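Local structure of sensor protein (Pseudomonas syringae pv. tomato, 2R8R) at residues N125-E130 with V142-T147; G12-V17 with A190-T195. The protein is probably an ATP-dependent histidine kinase of a two-component system, of which this piece is the N-terminal KdpD sensor domain with a P-loop NTPase fold. One frame throughout, in Å; residues are numbered along the deposited sequence.

Contact 1: residues N125-E130 with V142-T147; sequences NVQHLE and VQVRET. With SO4 (sulfate ion), chain E.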
ATOM      1  N   ASN A 125       1.434  -0.997  -5.246  1.00 13.74           N
ATOM      2  CA  ASN A 125       2.109  -1.687  -6.366  1.00 14.39           C
ATOM      3  C   ASN A 125       1.665  -1.146  -7.713  1.00 14.65           C
ATOM      4  O   ASN A 125       0.515  -0.787  -7.887  1.00 15.18           O
ATOM      5  CB  ASN A 125       1.888  -3.187  -6.305  1.00 13.82           C
ATOM      6  CG  ASN A 125       2.649  -3.820  -5.206  1.00 14.13           C
ATOM      7  OD1 ASN A 125       2.120  -4.637  -4.432  1.00 18.42           O
ATOM      8  ND2 ASN A 125       3.883  -3.420  -5.076  1.00  9.01           N
ATOM      9  N   VAL A 126       2.588  -1.107  -8.663  1.00 15.65           N
ATOM     10  CA  VAL A 126       2.349  -0.426  -9.932  1.00 16.41           C
ATOM     11  C   VAL A 126       1.191  -1.013 -10.744  1.00 16.87           C
ATOM     12  O   VAL A 126       0.570  -0.286 -11.513  1.00 16.50           O
ATOM     13  CB  VAL A 126       3.622  -0.380 -10.788  1.00 16.11           C
ATOM     14  CG1 VAL A 126       3.954  -1.747 -11.357  1.00 13.68           C
ATOM     15  CG2 VAL A 126       3.449   0.640 -11.859  1.00 16.26           C
ATOM     16  N   GLN A 127       0.906  -2.306 -10.550  1.00 17.46           N
ATOM     17  CA  GLN A 127      -0.142  -3.040 -11.296  1.00 18.93           C
ATOM     18  C   GLN A 127      -1.558  -2.476 -11.162  1.00 19.53           C
ATOM     19  O   GLN A 127      -2.424  -2.715 -12.028  1.00 19.34           O
ATOM     20  CB  GLN A 127      -0.191  -4.507 -10.842  1.00 18.55           C
ATOM     21  CG  GLN A 127      -0.527  -4.663  -9.374  1.00 20.43           C
ATOM     22  CD  GLN A 127      -0.404  -6.076  -8.860  1.00 22.95           C
ATOM     23  OE1 GLN A 127      -1.365  -6.832  -8.998  1.00 28.25           O
ATOM     24  NE2 GLN A 127       0.766  -6.444  -8.228  1.00 23.09           N
ATOM     25  N   HIS A 128      -1.793  -1.750 -10.066  1.00 20.24           N
ATOM     26  CA  HIS A 128      -3.103  -1.211  -9.742  1.00 20.61           C
ATOM     27  C   HIS A 128      -3.477   0.014 -10.523  1.00 21.92           C
ATOM     28  O   HIS A 128      -4.646   0.338 -10.627  1.00 23.41           O
ATOM     29  CB  HIS A 128      -3.210  -0.942  -8.242  1.00 20.37           C
ATOM     30  CG  HIS A 128      -3.034  -2.171  -7.414  1.00 19.01           C
ATOM     31  ND1 HIS A 128      -4.015  -3.136  -7.290  1.00 17.94           N
ATOM     32  CD2 HIS A 128      -1.969  -2.617  -6.711  1.00 17.44           C
ATOM     33  CE1 HIS A 128      -3.570  -4.108  -6.520  1.00 18.76           C
ATOM     34  NE2 HIS A 128      -2.330  -3.817  -6.155  1.00 20.62           N
ATOM     35  N   LEU A 129      -2.513   0.686 -11.118  1.00 23.60           N
ATOM     36  CA  LEU A 129      -2.830   1.854 -11.924  1.00 24.96           C
ATOM     37  C   LEU A 129      -3.755   1.510 -13.102  1.00 25.69           C
ATOM     38  O   LEU A 129      -3.445   0.603 -13.876  1.00 25.77           O
ATOM     39  CB  LEU A 129      -1.550   2.506 -12.435  1.00 24.59           C
ATOM     40  CG  LEU A 129      -0.746   3.184 -11.322  1.00 25.54           C
ATOM     41  CD1 LEU A 129       0.566   3.710 -11.885  1.00 26.24           C
ATOM     42  CD2 LEU A 129      -1.581   4.316 -10.675  1.00 24.93           C
ATOM     43  N   GLU A 130      -4.852   2.269 -13.240  1.00 26.42           N
ATOM     44  CA  GLU A 130      -5.840   2.057 -14.314  1.00 27.42           C
ATOM     45  C   GLU A 130      -5.250   1.930 -15.724  1.00 28.00           C
ATOM     46  O   GLU A 130      -5.536   0.970 -16.438  1.00 27.33           O
ATOM     47  CB  GLU A 130      -6.881   3.185 -14.314  1.00 27.77           C
ATOM     48  CG  GLU A 130      -8.186   2.821 -13.646  1.00 28.75           C
ATOM     49  CD  GLU A 130      -9.110   4.024 -13.455  1.00 28.84           C
ATOM     50  OE1 GLU A 130      -8.939   5.072 -14.124  1.00 30.79           O
ATOM     51  OE2 GLU A 130     -10.009   3.914 -12.607  1.00 30.46           O
ATOM     52  N   VAL A 142      -3.040 -12.549 -15.050  1.00 32.43           N
ATOM     53  CA  VAL A 142      -3.860 -12.350 -13.848  1.00 31.84           C
ATOM     54  C   VAL A 142      -4.594 -11.003 -13.953  1.00 32.41           C
ATOM     55  O   VAL A 142      -3.994  -9.967 -14.289  1.00 32.72           O
ATOM     56  CB  VAL A 142      -3.034 -12.440 -12.508  1.00 31.65           C
ATOM     57  CG1 VAL A 142      -3.967 -12.398 -11.271  1.00 29.49           C
ATOM     58  CG2 VAL A 142      -2.183 -13.699 -12.457  1.00 31.65           C
ATOM     59  N   GLN A 143      -5.900 -11.056 -13.678  1.00 32.43           N
ATOM     60  CA  GLN A 143      -6.794  -9.898 -13.607  1.00 32.84           C
ATOM     61  C   GLN A 143      -6.475  -8.971 -12.415  1.00 31.71           C
ATOM     62  O   GLN A 143      -6.407  -9.423 -11.280  1.00 31.85           O
ATOM     63  CB  GLN A 143      -8.216 -10.426 -13.429  1.00 33.16           C
ATOM     64  CG  GLN A 143      -9.300  -9.389 -13.429  1.00 36.64           C
ATOM     65  CD  GLN A 143     -10.102  -9.393 -14.724  1.00 41.23           C
ATOM     66  OE1 GLN A 143     -11.036 -10.206 -14.907  1.00 41.97           O
ATOM     67  NE2 GLN A 143      -9.738  -8.482 -15.638  1.00 43.24           N
ATOM     68  N   VAL A 144      -6.286  -7.677 -12.648  1.00 30.66           N
ATOM     69  CA  VAL A 144      -6.171  -6.746 -11.515  1.00 29.51           C
ATOM     70  C   VAL A 144      -7.542  -6.167 -11.208  1.00 28.91           C
ATOM     71  O   VAL A 144      -8.053  -5.345 -11.959  1.00 29.80           O
ATOM     72  CB  VAL A 144      -5.126  -5.636 -11.762  1.00 29.62           C
ATOM     73  CG1 VAL A 144      -4.961  -4.741 -10.485  1.00 28.84           C
ATOM     74  CG2 VAL A 144      -3.799  -6.274 -12.181  1.00 27.58           C
ATOM     75  N   ARG A 145      -8.126  -6.602 -10.098  1.00 28.24           N
ATOM     76  CA  ARG A 145      -9.474  -6.203  -9.715  1.00 28.57           C
ATOM     77  C   ARG A 145      -9.568  -4.917  -8.874  1.00 27.90           C
ATOM     78  O   ARG A 145     -10.572  -4.221  -8.947  1.00 27.94           O
ATOM     79  CB  ARG A 145     -10.151  -7.341  -8.950  1.00 28.63           C
ATOM     80  CG  ARG A 145     -10.436  -8.537  -9.822  1.00 30.38           C
ATOM     81  CD  ARG A 145     -10.784  -9.752  -9.001  1.00 30.71           C
ATOM     82  NE  ARG A 145     -10.620 -10.950  -9.807  1.00 33.12           N
ATOM     83  CZ  ARG A 145     -11.473 -11.362 -10.731  1.00 32.17           C
ATOM     84  NH1 ARG A 145     -12.579 -10.694 -10.986  1.00 32.14           N
ATOM     85  NH2 ARG A 145     -11.208 -12.461 -11.405  1.00 34.65           N
ATOM     86  N   GLU A 146      -8.561  -4.638  -8.046  1.00 27.30           N
ATOM     87  CA  GLU A 146      -8.515  -3.379  -7.287  1.00 27.12           C
ATOM     88  C   GLU A 146      -7.651  -2.405  -8.107  1.00 25.44           C
ATOM     89  O   GLU A 146      -6.444  -2.597  -8.243  1.00 25.69           O
ATOM     90  CB  GLU A 146      -7.936  -3.605  -5.877  1.00 26.77           C
ATOM     91  CG  GLU A 146      -8.827  -4.424  -4.911  1.00 28.39           C
ATOM     92  CD  GLU A 146      -8.242  -4.532  -3.507  1.00 29.82           C
ATOM     93  OE1 GLU A 146      -7.013  -4.827  -3.426  1.00 37.91           O
ATOM     94  OE2 GLU A 146      -8.977  -4.342  -2.486  1.00 28.65           O
ATOM     95  N   THR A 147      -8.272  -1.390  -8.684  1.00 23.86           N
ATOM     96  CA  THR A 147      -7.558  -0.400  -9.474  1.00 23.66           C
ATOM     97  C   THR A 147      -7.578   0.993  -8.805  1.00 23.11           C
ATOM     98  O   THR A 147      -8.370   1.268  -7.890  1.00 22.80           O
ATOM     99  CB  THR A 147      -8.151  -0.243 -10.879  1.00 23.48           C
ATOM    100  OG1 THR A 147      -9.511   0.174 -10.746  1.00 24.60           O
ATOM    101  CG2 THR A 147      -8.065  -1.543 -11.710  1.00 22.63           C
TER
HETATM  102  S   SO4 E 228      -8.227 -14.073 -12.385  1.00 59.88           S
HETATM  103  O1  SO4 E 228      -8.456 -15.395 -11.827  1.00 62.48           O
HETATM  104  O2  SO4 E 228      -7.014 -14.000 -13.181  1.00 59.94           O
HETATM  105  O3  SO4 E 228      -9.321 -13.699 -13.307  1.00 61.48           O
HETATM  106  O4  SO4 E 228      -8.097 -13.208 -11.220  1.00 61.94           O
HETATM  107  O   HOH W   1      -9.894   2.910 -10.209  1.00 37.27           O

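Contact 2: residues G12-V17 with A190-T195; sequences GAAPGV and AFFTQT. With SO4 (sulfate ion), chain C.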
ATOM      1  N   GLY A  12       6.005   0.542  -5.623  1.00 14.19           N
ATOM      2  CA  GLY A  12       6.791  -0.661  -5.836  1.00 14.16           C
ATOM      3  C   GLY A  12       6.278  -1.445  -7.036  1.00 15.23           C
ATOM      4  O   GLY A  12       5.144  -1.238  -7.457  1.00 15.48           O
ATOM      5  N   ALA A  13       7.116  -2.362  -7.562  1.00 15.43           N
ATOM      6  CA  ALA A  13       6.779  -3.235  -8.704  1.00 15.15           C
ATOM      7  C   ALA A  13       5.862  -4.425  -8.324  1.00 15.48           C
ATOM      8  O   ALA A  13       5.121  -4.939  -9.155  1.00 15.34           O
ATOM      9  CB  ALA A  13       8.063  -3.778  -9.340  1.00 15.46           C
ATOM     10  N   ALA A  14       5.926  -4.850  -7.061  1.00 15.52           N
ATOM     11  CA  ALA A  14       5.302  -6.082  -6.627  1.00 15.60           C
ATOM     12  C   ALA A  14       5.332  -6.163  -5.122  1.00 15.53           C
ATOM     13  O   ALA A  14       6.082  -5.424  -4.467  1.00 15.96           O
ATOM     14  CB  ALA A  14       6.059  -7.365  -7.240  1.00 15.03           C
ATOM     15  N   PRO A  15       4.525  -7.086  -4.565  1.00 15.08           N
ATOM     16  CA  PRO A  15       4.623  -7.504  -3.191  1.00 14.62           C
ATOM     17  C   PRO A  15       6.040  -8.031  -2.872  1.00 14.11           C
ATOM     18  O   PRO A  15       6.622  -8.781  -3.667  1.00 12.76           O
ATOM     19  CB  PRO A  15       3.579  -8.644  -3.112  1.00 14.95           C
ATOM     20  CG  PRO A  15       2.611  -8.349  -4.142  1.00 14.73           C
ATOM     21  CD  PRO A  15       3.420  -7.775  -5.254  1.00 14.97           C
ATOM     22  N   GLY A  16       6.570  -7.616  -1.728  1.00 13.22           N
ATOM     23  CA  GLY A  16       7.835  -8.105  -1.237  1.00 13.37           C
ATOM     24  C   GLY A  16       9.027  -7.224  -1.515  1.00 13.37           C
ATOM     25  O   GLY A  16      10.120  -7.591  -1.153  1.00 13.36           O
ATOM     26  N   VAL A  17       8.833  -6.065  -2.144  1.00 13.43           N
ATOM     27  CA  VAL A  17       9.955  -5.181  -2.477  1.00 13.08           C
ATOM     28  C   VAL A  17      10.393  -4.272  -1.328  1.00 13.03           C
ATOM     29  O   VAL A  17      11.468  -3.686  -1.386  1.00 12.20           O
ATOM     30  CB  VAL A  17       9.698  -4.368  -3.788  1.00 13.99           C
ATOM     31  CG1 VAL A  17       9.561  -5.338  -4.969  1.00 12.64           C
ATOM     32  CG2 VAL A  17       8.476  -3.380  -3.643  1.00 10.83           C
ATOM     33  N   ALA A 190       1.813 -17.820 -11.405  1.00 33.41           N
ATOM     34  CA  ALA A 190       1.637 -17.165 -12.720  1.00 32.78           C
ATOM     35  C   ALA A 190       2.201 -15.739 -12.708  1.00 31.04           C
ATOM     36  O   ALA A 190       2.651 -15.222 -13.718  1.00 32.32           O
ATOM     37  CB  ALA A 190       0.132 -17.185 -13.163  1.00 32.14           C
ATOM     38  N   PHE A 191       2.229 -15.126 -11.550  1.00 29.42           N
ATOM     39  CA  PHE A 191       2.645 -13.736 -11.415  1.00 27.41           C
ATOM     40  C   PHE A 191       4.145 -13.555 -11.222  1.00 25.96           C
ATOM     41  O   PHE A 191       4.796 -12.753 -11.900  1.00 25.39           O
ATOM     42  CB  PHE A 191       1.933 -13.165 -10.200  1.00 27.44           C
ATOM     43  CG  PHE A 191       2.066 -11.675 -10.069  1.00 27.51           C
ATOM     44  CD1 PHE A 191       1.174 -10.831 -10.713  1.00 25.14           C
ATOM     45  CD2 PHE A 191       3.086 -11.125  -9.290  1.00 27.28           C
ATOM     46  CE1 PHE A 191       1.309  -9.460 -10.616  1.00 26.38           C
ATOM     47  CE2 PHE A 191       3.218  -9.752  -9.161  1.00 26.85           C
ATOM     48  CZ  PHE A 191       2.323  -8.914  -9.831  1.00 27.07           C
ATOM     49  N   PHE A 192       4.665 -14.267 -10.237  1.00 24.90           N
ATOM     50  CA  PHE A 192       6.051 -14.148  -9.813  1.00 24.59           C
ATOM     51  C   PHE A 192       6.916 -15.035 -10.660  1.00 24.53           C
ATOM     52  O   PHE A 192       7.241 -16.167 -10.277  1.00 24.47           O
ATOM     53  CB  PHE A 192       6.221 -14.534  -8.339  1.00 24.16           C
ATOM     54  CG  PHE A 192       5.699 -13.523  -7.413  1.00 24.12           C
ATOM     55  CD1 PHE A 192       6.517 -12.544  -6.909  1.00 22.80           C
ATOM     56  CD2 PHE A 192       4.365 -13.531  -7.043  1.00 26.72           C
ATOM     57  CE1 PHE A 192       6.022 -11.577  -6.033  1.00 22.21           C
ATOM     58  CE2 PHE A 192       3.874 -12.550  -6.171  1.00 26.85           C
ATOM     59  CZ  PHE A 192       4.728 -11.570  -5.688  1.00 21.57           C
ATOM     60  N   THR A 193       7.249 -14.507 -11.829  1.00 24.71           N
ATOM     61  CA  THR A 193       8.300 -15.033 -12.658  1.00 24.92           C
ATOM     62  C   THR A 193       9.303 -13.918 -12.918  1.00 25.19           C
ATOM     63  O   THR A 193       9.042 -12.744 -12.685  1.00 26.00           O
ATOM     64  CB  THR A 193       7.736 -15.612 -13.996  1.00 25.04           C
ATOM     65  OG1 THR A 193       7.212 -14.544 -14.785  1.00 25.28           O
ATOM     66  CG2 THR A 193       6.643 -16.671 -13.722  1.00 22.30           C
ATOM     67  N   GLN A 194      10.476 -14.313 -13.367  1.00 26.25           N
ATOM     68  CA  GLN A 194      11.565 -13.397 -13.717  1.00 25.83           C
ATOM     69  C   GLN A 194      11.102 -12.422 -14.787  1.00 24.88           C
ATOM     70  O   GLN A 194      11.297 -11.225 -14.683  1.00 24.59           O
ATOM     71  CB  GLN A 194      12.755 -14.252 -14.217  1.00 25.92           C
ATOM     72  CG  GLN A 194      13.990 -13.498 -14.695  1.00 28.00           C
ATOM     73  CD  GLN A 194      14.654 -12.672 -13.606  1.00 30.96           C
ATOM     74  OE1 GLN A 194      14.693 -13.067 -12.443  1.00 35.66           O
ATOM     75  NE2 GLN A 194      15.198 -11.525 -13.986  1.00 31.71           N
ATOM     76  N   THR A 195      10.494 -12.963 -15.833  1.00 24.64           N
ATOM     77  CA  THR A 195      10.009 -12.161 -16.950  1.00 24.18           C
ATOM     78  C   THR A 195       8.966 -11.148 -16.498  1.00 23.34           C
ATOM     79  O   THR A 195       9.059  -9.989 -16.866  1.00 23.68           O
ATOM     80  CB  THR A 195       9.419 -13.061 -18.080  1.00 24.73           C
ATOM     81  OG1 THR A 195      10.491 -13.620 -18.850  1.00 25.04           O
ATOM     82  CG2 THR A 195       8.533 -12.249 -19.013  1.00 25.51           C
TER
HETATM   83  S   SO4 C 226       6.109  -4.891   0.500  1.00 19.03           S
HETATM   84  O1  SO4 C 226       5.055  -5.763   0.058  1.00 22.03           O
HETATM   85  O2  SO4 C 226       7.203  -5.556   1.129  1.00 18.73           O
HETATM   86  O3  SO4 C 226       6.446  -4.202  -0.751  1.00 16.23           O
HETATM   87  O4  SO4 C 226       5.589  -4.066   1.600  1.00 17.98           O

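Contact 1: residues N125-E130 with V142-T147
The one direct hydrogen bond between 125-130 and 142-147 comes from an imidazole edge: ND1 of H128 donates to the main-chain O of E146 at 2.7 Å. The bond is nearly straight, with an N-H...O angle of 163°, and it lies both in the ring plane and in the plane of the accepting carbonyl. H128 ends the short 3-10 turn that follows strand 119-125, and its CG stands beside the backbone N, anti to the carbonyl carbon (chi1 -61°). The contact thus ties the loops at the two ends of helix 133-140 together, with the H128 side chain near, without touching, the probable Walker A loop. One face of the ring has CG of Q127 above it, offset toward the rim. V144 crosses H128 at about a right angle, its CG1 oblique to the ring, 3.7 Å from H128 ND1 and 3.6 Å from Q127 O, while CG2 lies beside Q127 O and the side-chain OE1. The backbones come closest at T147, whose CA makes a CA-H...O contact of 3.2 Å with H128 O. At the exposed end, a water donates to OE2 of E130 at 2.6 Å and is hydrogen-bonded to OG1 of T147 at 2.8 Å. A sulfate, probably from the crystallisation liquor, accepts from the backbone N of Q143 and weakly from R145 NH2. E146 OE2 accepts from T96 N. Because ND1 donates, it must carry a proton; OE1 of E146, 5.2 Å from H128 ND1, would if charged favour an imidazolium, but E182 OE1 lies close to it, so the ionisation stays uncertain.

Contact 2: residues G12-V17 with A190-T195
Leaving strand 7-12, the chain makes a type II beta turn from A14 to V17, and this turn faces the break between helices 185-191 and 194-209, where F192 is the centre of an inverse gamma turn. Two aromatic rings from that break receive it. F191, its CG anti to the backbone N (chi1 -170°), presents a ring edge to A14, with CE2 4.2 Å from the methyl CB. F192 has its CG beside the backbone N instead (chi1 -74°), and this swings the tip of the ring toward P15, whose CD lies 4.0 Å from F192 CZ. The same rim meets a main-chain oxygen in the ring plane, P15 O at 3.7 Å from F192 CE1. The two rings also touch, CD2 of F191 standing over a rim of the F192 face. G16 follows with phi 98°, a backbone conformation suited to glycine, and its N-H points straight at a sulfate, probably from the crystallisation liquor, 3.0 Å from N to O1. G18, K19 and T20 bind the same ion, consistent with a Walker A phosphate site. Apolar contact thus backs the turn with aromatic carbon, and the partly positive ring edge of F192 would suit the carbonyl oxygen.

How the contacts relate
Contact 1 and contact 2 have centres 13 Å apart and meet at the C-terminal ends of neighbouring parallel strands, 7-12 and 119-125, of the five-stranded sheet. Along the chain the order is 12-17, 125-130, 142-147, 190-195, so contact 2 spans contact 1. The strand ends are probably joined by a hydrogen bond from V126 N to G12 O, 2.8 Å apart, and N125 packs on the turn at A14 and P15. The Q127 amide in turn touches the F191 ring. Helix 194-209 serves both: L197 touches A14 and F192, and L200 touches both V126 and F191. The probable phosphate-binding loop and the loop 125-130 therefore lie side by side at the C-terminal end of the central parallel strands.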